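Local coordinates for Ydr267cp (Saccharomyces cerevisiae, PDB 2HES), which serves as an essential WD40-repeat component of the cytosolic iron-sulfur protein assembly machinery, needed for maturation of extramitochondrial iron-sulfur proteins, at residues A[63-68]-A[113-118]; A[119-124]-A[131-136]. One frame throughout, in Å; residues are numbered along the deposited sequence.

Interaction 1 (A[63-68]-A[113-118])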
loop_
_atom_site.group_PDB
_atom_site.type_symbol
_atom_site.label_atom_id
_atom_site.label_comp_id
_atom_site.label_asym_id
_atom_site.label_seq_id
_atom_site.Cartn_x
_atom_site.Cartn_y
_atom_site.Cartn_z
ATOM N N SER A 63 -5.052 7.113 -3.243
ATOM C CA SER A 63 -4.776 5.677 -3.384
ATOM C C SER A 63 -5.247 5.093 -4.718
ATOM O O SER A 63 -6.323 5.388 -5.189
ATOM C CB SER A 63 -5.448 4.903 -2.248
ATOM O OG SER A 63 -4.953 3.583 -2.202
ATOM N N VAL A 64 -4.391 4.294 -5.328
ATOM C CA VAL A 64 -4.753 3.587 -6.573
ATOM C C VAL A 64 -4.320 2.143 -6.417
ATOM O O VAL A 64 -3.275 1.863 -5.827
ATOM C CB VAL A 64 -4.098 4.202 -7.855
ATOM C CG1 VAL A 64 -4.656 5.602 -8.154
ATOM C CG2 VAL A 64 -2.552 4.213 -7.781
ATOM N N ALA A 65 -5.124 1.217 -6.933
ATOM C CA ALA A 65 -4.712 -0.180 -6.920
ATOM C C ALA A 65 -5.340 -0.953 -8.077
ATOM O O ALA A 65 -6.563 -0.834 -8.309
ATOM C CB ALA A 65 -5.142 -0.821 -5.630
ATOM N N TRP A 66 -4.521 -1.819 -8.674
ATOM C CA TRP A 66 -4.952 -2.695 -9.750
ATOM C C TRP A 66 -5.628 -3.941 -9.183
ATOM O O TRP A 66 -5.133 -4.561 -8.219
ATOM C CB TRP A 66 -3.748 -3.157 -10.549
ATOM C CG TRP A 66 -3.073 -2.111 -11.358
ATOM C CD1 TRP A 66 -1.919 -1.482 -11.050
ATOM C CD2 TRP A 66 -3.493 -1.586 -12.630
ATOM N NE1 TRP A 66 -1.566 -0.595 -12.045
ATOM C CE2 TRP A 66 -2.513 -0.644 -13.035
ATOM C CE3 TRP A 66 -4.580 -1.832 -13.471
ATOM C CZ2 TRP A 66 -2.598 0.063 -14.243
ATOM C CZ3 TRP A 66 -4.664 -1.134 -14.683
ATOM C CH2 TRP A 66 -3.679 -0.205 -15.056
ATOM N N ARG A 67 -6.720 -4.352 -9.821
ATOM C CA ARG A 67 -7.260 -5.659 -9.505
ATOM C C ARG A 67 -6.223 -6.699 -9.988
ATOM O O ARG A 67 -5.903 -6.751 -11.181
ATOM C CB ARG A 67 -8.618 -5.846 -10.172
ATOM C CG ARG A 67 -9.274 -7.176 -9.815
ATOM C CD ARG A 67 -10.463 -7.457 -10.720
ATOM N NE ARG A 67 -10.011 -7.634 -12.099
ATOM C CZ ARG A 67 -10.770 -8.064 -13.100
ATOM N NH1 ARG A 67 -12.039 -8.372 -12.886
ATOM N NH2 ARG A 67 -10.252 -8.165 -14.331
ATOM N N PRO A 68 -5.655 -7.499 -9.062
ATOM C CA PRO A 68 -4.386 -8.232 -9.354
ATOM C C PRO A 68 -4.328 -9.047 -10.659
ATOM O O PRO A 68 -5.342 -9.617 -11.091
ATOM C CB PRO A 68 -4.226 -9.136 -8.139
ATOM C CG PRO A 68 -4.899 -8.338 -7.039
ATOM C CD PRO A 68 -6.118 -7.753 -7.683
ATOM N N VAL A 113 -7.222 2.164 -1.030
ATOM C CA VAL A 113 -7.978 1.083 -1.716
ATOM C C VAL A 113 -7.055 -0.097 -1.922
ATOM O O VAL A 113 -5.846 0.081 -2.199
ATOM C CB VAL A 113 -8.609 1.536 -3.081
ATOM C CG1 VAL A 113 -9.549 2.722 -2.890
ATOM C CG2 VAL A 113 -7.545 1.940 -4.083
ATOM N N ALA A 114 -7.598 -1.310 -1.848
ATOM C CA ALA A 114 -6.774 -2.498 -2.009
ATOM C C ALA A 114 -7.669 -3.675 -2.346
ATOM O O ALA A 114 -8.771 -3.810 -1.752
ATOM C CB ALA A 114 -5.974 -2.803 -0.740
ATOM N N TRP A 115 -7.157 -4.537 -3.232
ATOM C CA TRP A 115 -7.910 -5.699 -3.715
ATOM C C TRP A 115 -7.402 -7.009 -3.085
ATOM O O TRP A 115 -6.181 -7.210 -2.901
ATOM C CB TRP A 115 -7.712 -5.880 -5.217
ATOM C CG TRP A 115 -8.226 -4.808 -6.057
ATOM C CD1 TRP A 115 -7.597 -3.652 -6.420
ATOM C CD2 TRP A 115 -9.516 -4.792 -6.683
ATOM N NE1 TRP A 115 -8.431 -2.917 -7.260
ATOM C CE2 TRP A 115 -9.614 -3.598 -7.413
ATOM C CE3 TRP A 115 -10.591 -5.690 -6.695
ATOM C CZ2 TRP A 115 -10.754 -3.263 -8.151
ATOM C CZ3 TRP A 115 -11.737 -5.356 -7.424
ATOM C CH2 TRP A 115 -11.803 -4.148 -8.132
ATOM N N SER A 116 -8.315 -7.944 -2.838
ATOM C CA SER A 116 -7.907 -9.316 -2.504
ATOM C C SER A 116 -7.282 -9.967 -3.729
ATOM O O SER A 116 -7.603 -9.577 -4.839
ATOM C CB SER A 116 -9.118 -10.113 -2.026
ATOM O OG SER A 116 -10.131 -10.119 -3.031
ATOM N N ASN A 117 -6.381 -10.949 -3.541
ATOM C CA ASN A 117 -5.717 -11.562 -4.700
ATOM C C ASN A 117 -6.623 -12.416 -5.574
ATOM O O ASN A 117 -6.323 -12.586 -6.738
ATOM C CB ASN A 117 -4.440 -12.337 -4.344
ATOM C CG ASN A 117 -3.666 -12.814 -5.606
ATOM O OD1 ASN A 117 -3.262 -12.002 -6.467
ATOM N ND2 ASN A 117 -3.465 -14.132 -5.716
ATOM N N ASP A 118 -7.764 -12.879 -5.056
ATOM C CA ASP A 118 -8.757 -13.526 -5.966
ATOM C C ASP A 118 -9.537 -12.524 -6.870
ATOM O O ASP A 118 -10.270 -12.934 -7.789
ATOM C CB ASP A 118 -9.707 -14.470 -5.215
ATOM C CG ASP A 118 -10.638 -13.763 -4.206
ATOM O OD1 ASP A 118 -10.760 -12.522 -4.177
ATOM O OD2 ASP A 118 -11.294 -14.494 -3.404
#
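Strands 63-66 and 113-115 run almost parallel, 13° between their directions, and their axes come no nearer than 6.0 Å, with the CA of Ser63 nearest that of Val113 and the CA of Ala65 nearest that of Ala114. Side chains do the joining. Ser63 OG lies anti to its backbone N (chi1 -167°), and it accepts a hydrogen bond from Val113 N at 2.9 Å. Next along, Ala65 CB packs 4.0 Å from Val113 CG2, which also brushes Ser63 OG. These are the innermost strands of two consecutive blades of a WD40 beta-propeller, in repeats WD 2 and WD 3, and the indole of Trp115 reaches across between them. Its NE1 donates to Ala65 O over 3.0 Å; the oxygen lies near the ring plane, while the NE1 sits well above the plane of the carbonyl, and the bond is bent, 142° at the hydrogen. Arg67 covers one face of the same ring: its CA stands 3.5 Å from the centroid of the five-membered ring, practically on the normal, a CH-pi contact, and CB and CG continue over the six-membered ring. The guanidinium takes no part in that contact, turning away to Thr70 OG1 and to Glu138 O. Farther along, Pro68 CD rests 3.5 Å from Trp115 CB, and Asn117 OD1 comes within 3.5 Å of Pro68 CB. Leu72 and Ala74, on the neighbouring strand of the WD 2 blade, also touch the indole.

Interaction 2 (A[119-124]-A[131-136])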
loop_
_atom_site.group_PDB
_atom_site.type_symbol
_atom_site.label_atom_id
_atom_site.label_comp_id
_atom_site.label_asym_id
_atom_site.label_seq_id
_atom_site.Cartn_x
_atom_site.Cartn_y
_atom_site.Cartn_z
ATOM N N GLY A 119 -9.381 -11.233 -6.589
ATOM C CA GLY A 119 -9.944 -10.185 -7.415
ATOM C C GLY A 119 -11.402 -9.880 -7.147
ATOM O O GLY A 119 -12.014 -9.047 -7.844
ATOM N N TYR A 120 -11.966 -10.514 -6.132
ATOM C CA TYR A 120 -13.382 -10.285 -5.840
ATOM C C TYR A 120 -13.717 -9.257 -4.783
ATOM O O TYR A 120 -14.853 -8.836 -4.687
ATOM C CB TYR A 120 -14.047 -11.567 -5.449
ATOM C CG TYR A 120 -14.089 -12.582 -6.519
ATOM C CD1 TYR A 120 -14.525 -12.253 -7.816
ATOM C CD2 TYR A 120 -13.727 -13.895 -6.246
ATOM C CE1 TYR A 120 -14.567 -13.225 -8.820
ATOM C CE2 TYR A 120 -13.798 -14.864 -7.226
ATOM C CZ TYR A 120 -14.212 -14.524 -8.507
ATOM O OH TYR A 120 -14.254 -15.511 -9.479
ATOM N N TYR A 121 -12.746 -8.870 -3.967
ATOM C CA TYR A 121 -13.032 -7.963 -2.861
ATOM C C TYR A 121 -12.148 -6.750 -3.014
ATOM O O TYR A 121 -10.980 -6.874 -3.372
ATOM C CB TYR A 121 -12.723 -8.637 -1.525
ATOM C CG TYR A 121 -13.628 -9.787 -1.201
ATOM C CD1 TYR A 121 -15.020 -9.635 -1.200
ATOM C CD2 TYR A 121 -13.090 -11.029 -0.857
ATOM C CE1 TYR A 121 -15.858 -10.725 -0.870
ATOM C CE2 TYR A 121 -13.909 -12.107 -0.535
ATOM C CZ TYR A 121 -15.288 -11.945 -0.554
ATOM O OH TYR A 121 -16.091 -13.023 -0.230
ATOM N N LEU A 122 -12.762 -5.599 -2.839
ATOM C CA LEU A 122 -12.087 -4.330 -2.787
ATOM C C LEU A 122 -12.353 -3.746 -1.406
ATOM O O LEU A 122 -13.499 -3.537 -1.010
ATOM C CB LEU A 122 -12.630 -3.400 -3.899
ATOM C CG LEU A 122 -12.072 -1.979 -3.883
ATOM C CD1 LEU A 122 -10.633 -2.018 -4.256
ATOM C CD2 LEU A 122 -12.865 -1.018 -4.854
ATOM N N ALA A 123 -11.273 -3.532 -0.650
ATOM C CA ALA A 123 -11.336 -2.838 0.636
ATOM C C ALA A 123 -11.053 -1.356 0.471
ATOM O O ALA A 123 -10.175 -0.965 -0.311
ATOM C CB ALA A 123 -10.291 -3.414 1.572
ATOM N N THR A 124 -11.786 -0.538 1.212
ATOM C CA THR A 124 -11.522 0.891 1.216
ATOM C C THR A 124 -11.348 1.362 2.670
ATOM O O THR A 124 -11.940 0.789 3.595
ATOM C CB THR A 124 -12.610 1.710 0.475
ATOM O OG1 THR A 124 -13.835 1.744 1.230
ATOM C CG2 THR A 124 -12.827 1.184 -1.000
ATOM N N VAL A 131 -13.224 0.705 7.702
ATOM C CA VAL A 131 -12.781 -0.086 6.562
ATOM C C VAL A 131 -14.071 -0.705 6.015
ATOM O O VAL A 131 -14.826 -1.345 6.755
ATOM C CB VAL A 131 -11.780 -1.193 7.008
ATOM C CG1 VAL A 131 -11.363 -2.076 5.808
ATOM C CG2 VAL A 131 -10.510 -0.546 7.593
ATOM N N TRP A 132 -14.315 -0.461 4.737
ATOM C CA TRP A 132 -15.425 -1.071 3.992
ATOM C C TRP A 132 -14.918 -2.197 3.103
ATOM O O TRP A 132 -13.819 -2.118 2.523
ATOM C CB TRP A 132 -16.156 -0.000 3.182
ATOM C CG TRP A 132 -16.942 1.005 4.010
ATOM C CD1 TRP A 132 -16.537 1.657 5.175
ATOM C CD2 TRP A 132 -18.240 1.511 3.710
ATOM N NE1 TRP A 132 -17.534 2.504 5.606
ATOM C CE2 TRP A 132 -18.580 2.438 4.725
ATOM C CE3 TRP A 132 -19.166 1.253 2.676
ATOM C CZ2 TRP A 132 -19.808 3.111 4.748
ATOM C CZ3 TRP A 132 -20.391 1.936 2.691
ATOM C CH2 TRP A 132 -20.696 2.857 3.720
ATOM N N ILE A 133 -15.716 -3.270 3.011
ATOM C CA ILE A 133 -15.412 -4.389 2.106
ATOM C C ILE A 133 -16.489 -4.427 1.041
ATOM O O ILE A 133 -17.703 -4.461 1.372
ATOM C CB ILE A 133 -15.337 -5.779 2.814
ATOM C CG1 ILE A 133 -14.370 -5.775 4.008
ATOM C CG2 ILE A 133 -14.907 -6.858 1.807
ATOM C CD1 ILE A 133 -12.955 -5.584 3.634
ATOM N N TRP A 134 -16.066 -4.361 -0.217
ATOM C CA TRP A 134 -16.997 -4.396 -1.359
ATOM C C TRP A 134 -16.716 -5.691 -2.132
ATOM O O TRP A 134 -15.576 -6.170 -2.182
ATOM C CB TRP A 134 -16.805 -3.176 -2.291
ATOM C CG TRP A 134 -17.182 -1.810 -1.705
ATOM C CD1 TRP A 134 -16.355 -0.943 -1.003
ATOM C CD2 TRP A 134 -18.473 -1.162 -1.777
ATOM N NE1 TRP A 134 -17.076 0.185 -0.634
ATOM C CE2 TRP A 134 -18.366 0.074 -1.092
ATOM C CE3 TRP A 134 -19.710 -1.512 -2.358
ATOM C CZ2 TRP A 134 -19.439 0.969 -0.975
ATOM C CZ3 TRP A 134 -20.784 -0.619 -2.229
ATOM C CH2 TRP A 134 -20.633 0.615 -1.553
ATOM N N GLU A 135 -17.758 -6.276 -2.737
ATOM C CA GLU A 135 -17.565 -7.492 -3.527
ATOM C C GLU A 135 -17.977 -7.247 -4.973
ATOM O O GLU A 135 -18.958 -6.571 -5.220
ATOM C CB GLU A 135 -18.425 -8.623 -2.969
ATOM C CG GLU A 135 -18.214 -9.950 -3.667
ATOM C CD GLU A 135 -18.879 -11.121 -2.969
ATOM O OE1 GLU A 135 -19.987 -10.953 -2.423
ATOM O OE2 GLU A 135 -18.272 -12.216 -2.983
ATOM N N THR A 136 -17.252 -7.839 -5.907
ATOM C CA THR A 136 -17.633 -7.795 -7.318
ATOM C C THR A 136 -17.454 -9.173 -7.951
ATOM O O THR A 136 -17.075 -10.140 -7.282
ATOM C CB THR A 136 -16.844 -6.680 -8.078
ATOM O OG1 THR A 136 -17.387 -6.483 -9.400
ATOM C CG2 THR A 136 -15.326 -7.011 -8.165
#
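Residues 119-124 and 131-136 meet as the two middle strands of a WD40 propeller blade, an antiparallel beta hairpin within repeat WD 3. Leu122 with Trp134 and Thr124 with Trp132 are hydrogen-bonded pairs, each linked by two backbone N-H to O bonds, among them Trp134 N to Leu122 O at 2.8 Å. A further bond, Thr136 N to Tyr120 O at 2.9 Å, continues the ladder past Tyr121 and Glu135, at the end away from the hairpin turn. On the face with Tyr121, Ala123, Ile133 and Glu135, Tyr121 and Glu135 lie side by side and point the same way, the ring and carboxylate planes 26° apart. Glu135 OE2 reaches Tyr121 CE1 at 3.5 Å, a van der Waals approach; the Tyr121 OH instead makes a weak hydrogen bond to Asp185 OD1. Ile133 CG2 touches Tyr121 CD1 at 4.1 Å, and Ile133 CD1 meets Ala123 CB. An alanine at Tyr121 would probably leave the Glu135 chain without its flat neighbour, Ile133 CG2 without this ring contact and Asp185 without its weak bond. Trp134 belongs to the other face, where the edge of its indole runs past Leu122 O. There Thr124 OG1, held between its backbone N and carbonyl carbon (chi1 72°), comes 3.5 Å from Trp132 CB.

How the interactions relate
The two interactions follow one another along the chain, interaction 1 closing at Asp118 and interaction 2 opening at Gly119, with centres about 9 Å apart. They share one four-stranded antiparallel sheet, the WD 3 blade. Probable backbone hydrogen bonds tie them, Ala114 O to Ala123 N at 2.7 Å and Ser116 N to Tyr121 O at 2.9 Å. Interaction 1 lies about 9 Å from the chain centre, interaction 2 about 15 Å. Strand 110-115 faces the WD 2 blade through interaction 1 and is bonded on to strand 121-126, which interaction 2 pairs with 131-135. The contacts thus run in sequence outward through a blade joined to its neighbour by its inner strand.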